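Local coordinates for protein glucose-6-phosphate dehydrogenase (Trypanosoma cruzi, PDB 5AQ1) that catalyses the NADP+-dependent oxidation of glucose 6-phosphate to 6-phosphogluconolactone, the entry step of the pentose phosphate pathway, at residues 26-31 with 172-177; 89-94 with 99-104; 345-350 with 468-473. All coordinates share one frame; numbering follows the deposited sequence.

Contact 1: 26-31 with 172-177; sequences PELRSR and LGWVRL
The guanidinium of R31 carries the carbonyl of L172 over one face, with L172 O 3.2 Å above the plane and offset toward the rim. The W174 indole is met differently: at its edge, near the ring plane, by L28 CD1, 4.0 Å from W174 CZ2. One face of the same ring is taken by R176, whose CZ sits 3.4 Å above the ring centre, so guanidinium and indole lie face over face within 172-177. In the Rossmann-type sheet of the coenzyme-binding domain, residues 26-31 lead into strand 33-38 and 172-177 enter strand 175-179. Strand 143-148 runs between these two, so the contact spans its start, at the N-terminal ends of these inner parallel strands. N143 of that strand binds W174 N through OD1.

The position of L172 O over the guanidinium plane explains the poor angle that keeps R31 NE and L172 O, 3.3 Å apart, from hydrogen bonding. R31 NH1 is likewise 3.4 Å from G173 N, but both are donors. The guanidinium is turned instead to K140 O, which receives a weak bond from NE. R31 gets there with CG anti to the backbone N (chi1 169°), its chain bending at CG-CD. What NH1 approaches is backbone alone, since G173 has no side chain; its phi is 147°.

Ahead of R31, the run 27-30, helical in its backbone angles but lacking the regular bonds, is fastened internally: S30 OG donates to E27 O over 2.9 Å, tilted 30° from the carbonyl plane.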
# COMPACT_ATOMS: atom_id res chain seq x y z
N PRO B 26 -34.66 -27.06 -8.26
CA PRO B 26 -35.78 -26.44 -8.94
C PRO B 26 -36.19 -27.16 -10.24
O PRO B 26 -37.29 -27.66 -10.30
CB PRO B 26 -35.30 -24.99 -9.13
CG PRO B 26 -34.38 -24.75 -7.97
CD PRO B 26 -33.92 -26.09 -7.44
N GLU B 27 -35.31 -27.24 -11.25
CA GLU B 27 -35.57 -28.07 -12.44
C GLU B 27 -35.06 -29.50 -12.25
O GLU B 27 -35.38 -30.40 -13.03
CB GLU B 27 -34.94 -27.44 -13.68
CG GLU B 27 -35.50 -26.08 -14.03
CD GLU B 27 -35.01 -25.55 -15.36
OE1 GLU B 27 -33.86 -25.88 -15.75
OE2 GLU B 27 -35.76 -24.81 -16.02
N LEU B 28 -34.26 -29.70 -11.20
CA LEU B 28 -33.84 -31.02 -10.74
C LEU B 28 -35.04 -31.89 -10.31
O LEU B 28 -34.97 -33.12 -10.38
CB LEU B 28 -32.88 -30.84 -9.55
CG LEU B 28 -32.05 -32.04 -9.08
CD1 LEU B 28 -30.99 -32.39 -10.10
CD2 LEU B 28 -31.41 -31.71 -7.74
N ARG B 29 -36.12 -31.25 -9.85
CA ARG B 29 -37.33 -31.94 -9.41
C ARG B 29 -38.25 -32.34 -10.57
O ARG B 29 -38.96 -33.34 -10.48
CB ARG B 29 -38.10 -31.07 -8.40
CG ARG B 29 -39.39 -31.68 -7.88
CD ARG B 29 -40.04 -30.83 -6.80
NE ARG B 29 -39.25 -30.79 -5.56
CZ ARG B 29 -38.49 -29.77 -5.15
NH1 ARG B 29 -38.38 -28.65 -5.87
NH2 ARG B 29 -37.83 -29.87 -4.00
N SER B 30 -38.25 -31.55 -11.65
CA SER B 30 -39.17 -31.75 -12.79
C SER B 30 -38.76 -32.88 -13.75
O SER B 30 -39.51 -33.20 -14.68
CB SER B 30 -39.32 -30.45 -13.58
OG SER B 30 -38.07 -30.00 -14.08
N ARG B 31 -37.59 -33.48 -13.52
CA ARG B 31 -37.09 -34.58 -14.33
C ARG B 31 -36.51 -35.66 -13.42
O ARG B 31 -36.00 -35.37 -12.34
CB ARG B 31 -36.03 -34.05 -15.29
CG ARG B 31 -35.22 -35.11 -16.02
CD ARG B 31 -34.50 -34.51 -17.22
NE ARG B 31 -35.39 -34.36 -18.37
CZ ARG B 31 -35.09 -33.70 -19.48
NH1 ARG B 31 -33.90 -33.11 -19.62
NH2 ARG B 31 -35.97 -33.63 -20.47
N LEU B 172 -32.66 -35.57 -23.36
CA LEU B 172 -33.43 -36.19 -22.29
C LEU B 172 -32.81 -36.05 -20.89
O LEU B 172 -33.39 -36.54 -19.91
CB LEU B 172 -33.65 -37.67 -22.61
CG LEU B 172 -34.44 -37.97 -23.89
CD1 LEU B 172 -34.62 -39.47 -24.04
CD2 LEU B 172 -35.80 -37.27 -23.88
N GLY B 173 -31.66 -35.39 -20.78
CA GLY B 173 -31.02 -35.17 -19.48
C GLY B 173 -29.51 -35.15 -19.58
O GLY B 173 -28.94 -35.50 -20.61
N TRP B 174 -28.86 -34.75 -18.49
CA TRP B 174 -27.39 -34.70 -18.44
C TRP B 174 -26.79 -35.96 -17.83
O TRP B 174 -27.48 -36.73 -17.17
CB TRP B 174 -26.88 -33.45 -17.71
CG TRP B 174 -27.55 -33.08 -16.39
CD1 TRP B 174 -28.40 -32.04 -16.18
CD2 TRP B 174 -27.40 -33.74 -15.12
NE1 TRP B 174 -28.80 -32.00 -14.87
CE2 TRP B 174 -28.20 -33.04 -14.19
CE3 TRP B 174 -26.67 -34.85 -14.68
CZ2 TRP B 174 -28.30 -33.42 -12.85
CZ3 TRP B 174 -26.77 -35.22 -13.33
CH2 TRP B 174 -27.58 -34.51 -12.44
N VAL B 175 -25.50 -36.15 -18.07
CA VAL B 175 -24.72 -37.19 -17.41
C VAL B 175 -23.52 -36.54 -16.74
O VAL B 175 -22.81 -35.75 -17.36
CB VAL B 175 -24.22 -38.25 -18.40
CG1 VAL B 175 -23.50 -39.37 -17.64
CG2 VAL B 175 -25.37 -38.82 -19.21
N ARG B 176 -23.31 -36.86 -15.46
CA ARG B 176 -22.16 -36.35 -14.72
C ARG B 176 -21.42 -37.49 -14.03
O ARG B 176 -22.04 -38.42 -13.51
CB ARG B 176 -22.61 -35.29 -13.71
CG ARG B 176 -23.02 -33.99 -14.37
CD ARG B 176 -23.72 -33.03 -13.43
NE ARG B 176 -24.39 -31.97 -14.17
CZ ARG B 176 -25.34 -31.17 -13.69
NH1 ARG B 176 -25.78 -31.29 -12.44
NH2 ARG B 176 -25.89 -30.25 -14.48
N LEU B 177 -20.09 -37.41 -14.05
CA LEU B 177 -19.21 -38.42 -13.50
C LEU B 177 -18.48 -37.86 -12.29
O LEU B 177 -17.71 -36.91 -12.43
CB LEU B 177 -18.17 -38.86 -14.53
CG LEU B 177 -18.51 -39.98 -15.51
CD1 LEU B 177 -18.34 -41.34 -14.85
CD2 LEU B 177 -19.91 -39.82 -16.09

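Contact 2: 89-94 with 99-104; sequences GFFTRL and CHVGNF
L94 and C99 bring the two backbones closest, with their CA atoms 7.1 Å apart, and from there the segments diverge on both sides of the short connection 95-98. Segment 89-94 is irregular: F91 and T92 are extended, R93 reverses the path with a positive phi of 57°, and L94 returns to helical angles. Segment 99-104 starts extended at C99 and H100 and then enters helix 101-105. V101 and F104, three residues apart on that helix, consequently both aim their CB atoms at the first segment.

F91 is the side chain that meets both. The edge of its ring, near the ring plane, is approached by V101: F91 CD2 lies 4.1 Å from V101 CG1. Farther out, F91 CZ comes 3.8 Å from F104 CE2, and this places F91 CZ at the edge of the F104 ring. The two rings have centroids 5.8 Å apart and planes at 68°, an oblique pairing.

Both segments belong to the beta-alpha-beta crossover from strand 67-72 to the edge strand 108-112 of the Rossmann-type domain, and they pack against helix 43-58. F54 of that helix stacks on F91 and also meets F104, which in addition touches Y57. A covalent tie runs the same way, C99 SG being joined to C58 SG in a disulfide.

V101 divides its two methyls between partners. With CG1 anti to the backbone N (chi1 179°) and directed to F91, CG2 is left for L94, whose CD2 is modelled 3.3 Å away; since L94 is poorly ordered, that distance is doubtful.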
# COMPACT_ATOMS: atom_id res chain seq x y z
N GLY B 89 -25.86 -48.38 9.60
CA GLY B 89 -24.88 -48.31 10.68
C GLY B 89 -23.96 -47.10 10.64
O GLY B 89 -23.47 -46.66 11.68
N PHE B 90 -23.71 -46.57 9.44
CA PHE B 90 -22.82 -45.42 9.27
C PHE B 90 -23.53 -44.07 9.17
O PHE B 90 -22.88 -43.04 9.00
CB PHE B 90 -21.93 -45.63 8.05
CG PHE B 90 -21.01 -46.81 8.16
CD1 PHE B 90 -21.41 -48.06 7.74
CD2 PHE B 90 -19.73 -46.67 8.70
CE1 PHE B 90 -20.57 -49.16 7.84
CE2 PHE B 90 -18.88 -47.75 8.81
CZ PHE B 90 -19.30 -49.00 8.38
N PHE B 91 -24.86 -44.06 9.29
CA PHE B 91 -25.62 -42.81 9.27
C PHE B 91 -25.50 -42.12 10.62
O PHE B 91 -25.50 -42.77 11.67
CB PHE B 91 -27.10 -43.04 8.95
CG PHE B 91 -27.37 -43.69 7.61
CD1 PHE B 91 -26.36 -43.84 6.65
CD2 PHE B 91 -28.65 -44.12 7.30
CE1 PHE B 91 -26.64 -44.44 5.43
CE2 PHE B 91 -28.93 -44.71 6.08
CZ PHE B 91 -27.93 -44.87 5.14
N THR B 92 -25.41 -40.79 10.59
CA THR B 92 -25.27 -39.99 11.80
C THR B 92 -26.44 -39.03 11.93
O THR B 92 -27.25 -38.90 11.01
CB THR B 92 -23.95 -39.20 11.81
OG1 THR B 92 -23.98 -38.17 10.81
CG2 THR B 92 -22.76 -40.12 11.56
N ARG B 93 -26.52 -38.37 13.09
CA ARG B 93 -27.57 -37.39 13.38
C ARG B 93 -28.97 -38.00 13.25
O ARG B 93 -29.93 -37.32 12.86
CB ARG B 93 -27.42 -36.17 12.47
CG ARG B 93 -26.01 -35.55 12.43
CD ARG B 93 -26.02 -34.04 12.56
NE ARG B 93 -27.08 -33.37 11.82
CZ ARG B 93 -28.12 -32.74 12.36
NH1 ARG B 93 -28.33 -32.69 13.68
NH2 ARG B 93 -29.00 -32.15 11.56
N LEU B 94 -29.07 -39.28 13.59
CA LEU B 94 -30.32 -40.03 13.49
C LEU B 94 -31.36 -39.49 14.47
O LEU B 94 -32.52 -39.27 14.10
CB LEU B 94 -30.06 -41.52 13.77
CG LEU B 94 -29.35 -42.30 12.66
CD1 LEU B 94 -28.63 -43.52 13.21
CD2 LEU B 94 -30.35 -42.70 11.59
N CYS B 99 -35.98 -37.46 10.97
CA CYS B 99 -35.89 -37.92 9.59
C CYS B 99 -35.92 -39.44 9.59
O CYS B 99 -35.10 -40.08 10.25
CB CYS B 99 -34.60 -37.43 8.92
SG CYS B 99 -34.41 -38.00 7.21
N HIS B 100 -36.87 -40.01 8.86
CA HIS B 100 -37.08 -41.46 8.86
C HIS B 100 -36.05 -42.15 7.97
O HIS B 100 -35.84 -41.76 6.82
CB HIS B 100 -38.50 -41.80 8.41
CG HIS B 100 -38.89 -43.23 8.64
ND1 HIS B 100 -38.50 -43.94 9.76
CD2 HIS B 100 -39.65 -44.07 7.90
CE1 HIS B 100 -38.99 -45.16 9.69
NE2 HIS B 100 -39.69 -45.27 8.58
N VAL B 101 -35.42 -43.19 8.52
CA VAL B 101 -34.36 -43.93 7.84
C VAL B 101 -34.94 -44.85 6.76
O VAL B 101 -34.38 -44.95 5.67
CB VAL B 101 -33.53 -44.78 8.83
CG1 VAL B 101 -32.45 -45.57 8.11
CG2 VAL B 101 -32.91 -43.89 9.90
N GLY B 102 -36.05 -45.51 7.08
CA GLY B 102 -36.71 -46.42 6.15
C GLY B 102 -37.12 -45.78 4.83
O GLY B 102 -37.01 -46.40 3.77
N ASN B 103 -37.59 -44.53 4.90
CA ASN B 103 -37.97 -43.77 3.70
C ASN B 103 -36.80 -43.57 2.75
O ASN B 103 -36.95 -43.71 1.53
CB ASN B 103 -38.56 -42.41 4.08
CG ASN B 103 -39.96 -42.51 4.66
OD1 ASN B 103 -40.67 -43.50 4.43
ND2 ASN B 103 -40.37 -41.50 5.41
N PHE B 104 -35.63 -43.25 3.30
CA PHE B 104 -34.42 -43.11 2.50
C PHE B 104 -33.96 -44.45 1.91
O PHE B 104 -33.63 -44.52 0.73
CB PHE B 104 -33.29 -42.48 3.31
CG PHE B 104 -31.98 -42.41 2.56
CD1 PHE B 104 -31.85 -41.58 1.45
CD2 PHE B 104 -30.89 -43.17 2.96
CE1 PHE B 104 -30.66 -41.52 0.76
CE2 PHE B 104 -29.70 -43.11 2.27
CZ PHE B 104 -29.58 -42.28 1.17

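Contact 3: 345-350 with 468-473; sequences AVLRLH and RIYTPL
Apolar contacts carry most of this pairing, and L347 has the larger share of them. Its CD2 reaches the edge of the Y470 ring, near the ring plane, 3.6 Å from Y470 CE1, while its other methyl, CD1, lies 4.3 Å from L473 CD2. L349, two residues on and therefore on the same side of the strand, crosses Y470 at about a right angle; its CD1, oblique to the ring, is 4.4 Å from Y470 CE1 and lies beside the hydroxyl. Within the helical segment, I469 CG2 lies 3.4 Å above the centre of one Y470 face, so the ring meets aliphatic carbon both over a face and at an edge.

These residues join strand 344-349 of the large mixed sheet in the C-terminal domain to helix 460-479. The axes of the short segments approach to 11.8 Å at 123°, a separation bridged by side chains alone. V346 points to the other side of the sheet, against helix 495-504.

The polar end of the buried Y470 is satisfied outside the two segments: OH is hydrogen-bonded to T275 OG1. T275 belongs to helix 264-282, which also carries D268 and H273 of the glucose 6-phosphate pocket. Backbone geometry adds a kink: the N atoms of P472 and L473 lack bonds to the preceding turn, and P472 has no N-H to give.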
# COMPACT_ATOMS: atom_id res chain seq x y z
N ALA B 345 6.33 -35.13 5.65
CA ALA B 345 7.07 -34.23 4.76
C ALA B 345 6.80 -32.76 5.07
O ALA B 345 5.64 -32.37 5.21
CB ALA B 345 6.72 -34.53 3.31
N VAL B 346 7.86 -31.97 5.18
CA VAL B 346 7.76 -30.51 5.20
C VAL B 346 8.40 -29.99 3.92
O VAL B 346 9.53 -30.35 3.61
CB VAL B 346 8.52 -29.86 6.37
CG1 VAL B 346 8.23 -28.36 6.41
CG2 VAL B 346 8.14 -30.50 7.69
N LEU B 347 7.67 -29.15 3.20
CA LEU B 347 8.16 -28.53 1.97
C LEU B 347 8.19 -27.02 2.13
O LEU B 347 7.32 -26.46 2.79
CB LEU B 347 7.23 -28.89 0.80
CG LEU B 347 7.51 -30.17 0.01
CD1 LEU B 347 7.80 -31.36 0.90
CD2 LEU B 347 6.34 -30.47 -0.91
N ARG B 348 9.19 -26.37 1.54
CA ARG B 348 9.17 -24.92 1.36
C ARG B 348 8.98 -24.62 -0.12
O ARG B 348 9.82 -24.98 -0.95
CB ARG B 348 10.45 -24.26 1.87
CG ARG B 348 10.48 -22.75 1.62
CD ARG B 348 11.60 -22.04 2.37
NE ARG B 348 12.92 -22.28 1.78
CZ ARG B 348 13.97 -22.82 2.41
NH1 ARG B 348 13.91 -23.21 3.68
NH2 ARG B 348 15.11 -22.98 1.74
N LEU B 349 7.87 -23.96 -0.44
CA LEU B 349 7.58 -23.56 -1.82
C LEU B 349 7.65 -22.05 -1.97
O LEU B 349 7.47 -21.31 -1.00
CB LEU B 349 6.18 -24.05 -2.22
CG LEU B 349 5.91 -25.55 -2.03
CD1 LEU B 349 4.48 -25.87 -2.45
CD2 LEU B 349 6.89 -26.40 -2.81
N HIS B 350 7.92 -21.62 -3.20
CA HIS B 350 7.92 -20.21 -3.56
C HIS B 350 6.92 -20.00 -4.69
O HIS B 350 6.90 -20.76 -5.66
CB HIS B 350 9.31 -19.77 -4.02
CG HIS B 350 10.39 -20.05 -3.02
ND1 HIS B 350 10.51 -19.35 -1.84
CD2 HIS B 350 11.39 -20.97 -3.02
CE1 HIS B 350 11.54 -19.82 -1.16
NE2 HIS B 350 12.09 -20.80 -1.85
N ARG B 468 2.99 -31.00 -11.75
CA ARG B 468 4.25 -30.39 -12.18
C ARG B 468 5.04 -29.80 -11.01
O ARG B 468 6.27 -29.73 -11.06
CB ARG B 468 3.99 -29.34 -13.26
CG ARG B 468 3.69 -29.97 -14.61
CD ARG B 468 3.20 -28.97 -15.64
NE ARG B 468 2.80 -29.66 -16.87
CZ ARG B 468 3.60 -29.91 -17.90
NH1 ARG B 468 4.86 -29.50 -17.92
NH2 ARG B 468 3.11 -30.56 -18.95
N ILE B 469 4.34 -29.39 -9.96
CA ILE B 469 4.98 -28.85 -8.77
C ILE B 469 5.83 -29.90 -8.06
O ILE B 469 6.95 -29.61 -7.62
CB ILE B 469 3.94 -28.26 -7.80
CG1 ILE B 469 3.32 -27.00 -8.42
CG2 ILE B 469 4.57 -27.92 -6.45
CD1 ILE B 469 2.03 -26.55 -7.76
N TYR B 470 5.31 -31.13 -7.97
CA TYR B 470 5.90 -32.16 -7.11
C TYR B 470 6.60 -33.30 -7.84
O TYR B 470 7.37 -34.04 -7.21
CB TYR B 470 4.83 -32.74 -6.17
CG TYR B 470 4.10 -31.68 -5.39
CD1 TYR B 470 4.68 -31.07 -4.29
CD2 TYR B 470 2.84 -31.27 -5.77
CE1 TYR B 470 4.02 -30.09 -3.58
CE2 TYR B 470 2.16 -30.28 -5.07
CZ TYR B 470 2.76 -29.69 -3.98
OH TYR B 470 2.10 -28.71 -3.28
N THR B 471 6.36 -33.46 -9.14
CA THR B 471 6.88 -34.61 -9.88
C THR B 471 8.41 -34.74 -9.85
O THR B 471 8.91 -35.82 -9.56
CB THR B 471 6.35 -34.65 -11.33
OG1 THR B 471 4.95 -34.97 -11.31
CG2 THR B 471 7.08 -35.70 -12.16
N PRO B 472 9.14 -33.65 -10.14
CA PRO B 472 10.61 -33.72 -10.03
C PRO B 472 11.09 -34.23 -8.67
O PRO B 472 12.01 -35.06 -8.62
CB PRO B 472 11.05 -32.27 -10.24
CG PRO B 472 10.00 -31.69 -11.11
CD PRO B 472 8.71 -32.37 -10.74
N LEU B 473 10.48 -33.76 -7.59
CA LEU B 473 10.81 -34.22 -6.24
C LEU B 473 10.46 -35.70 -6.05
O LEU B 473 11.28 -36.47 -5.55
CB LEU B 473 10.09 -33.39 -5.18
CG LEU B 473 10.21 -33.86 -3.72
CD1 LEU B 473 11.66 -34.02 -3.30
CD2 LEU B 473 9.50 -32.89 -2.79

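How the contacts relate
From the N terminus, residues 26-31 open contact 1, which closes only at 172-177, a loop holding the first four strands of the parallel sheet. Contact 2 is nested inside it and closes a short loop on the crossover toward edge strand 108-112. The two do not touch: about 13 Å separates their nearest atoms. One links the approaches to strands 33-38 and 175-179; the other joins the loop after helix 79-87 to the start of helix 101-105, both beside helix 43-58. Contact 3 follows in series, within the C-terminal domain, where it ties a strand of the mixed sheet to helix 460-479. Its centre lies about 41 Å from that of contact 1 and about 43 Å from contact 2's.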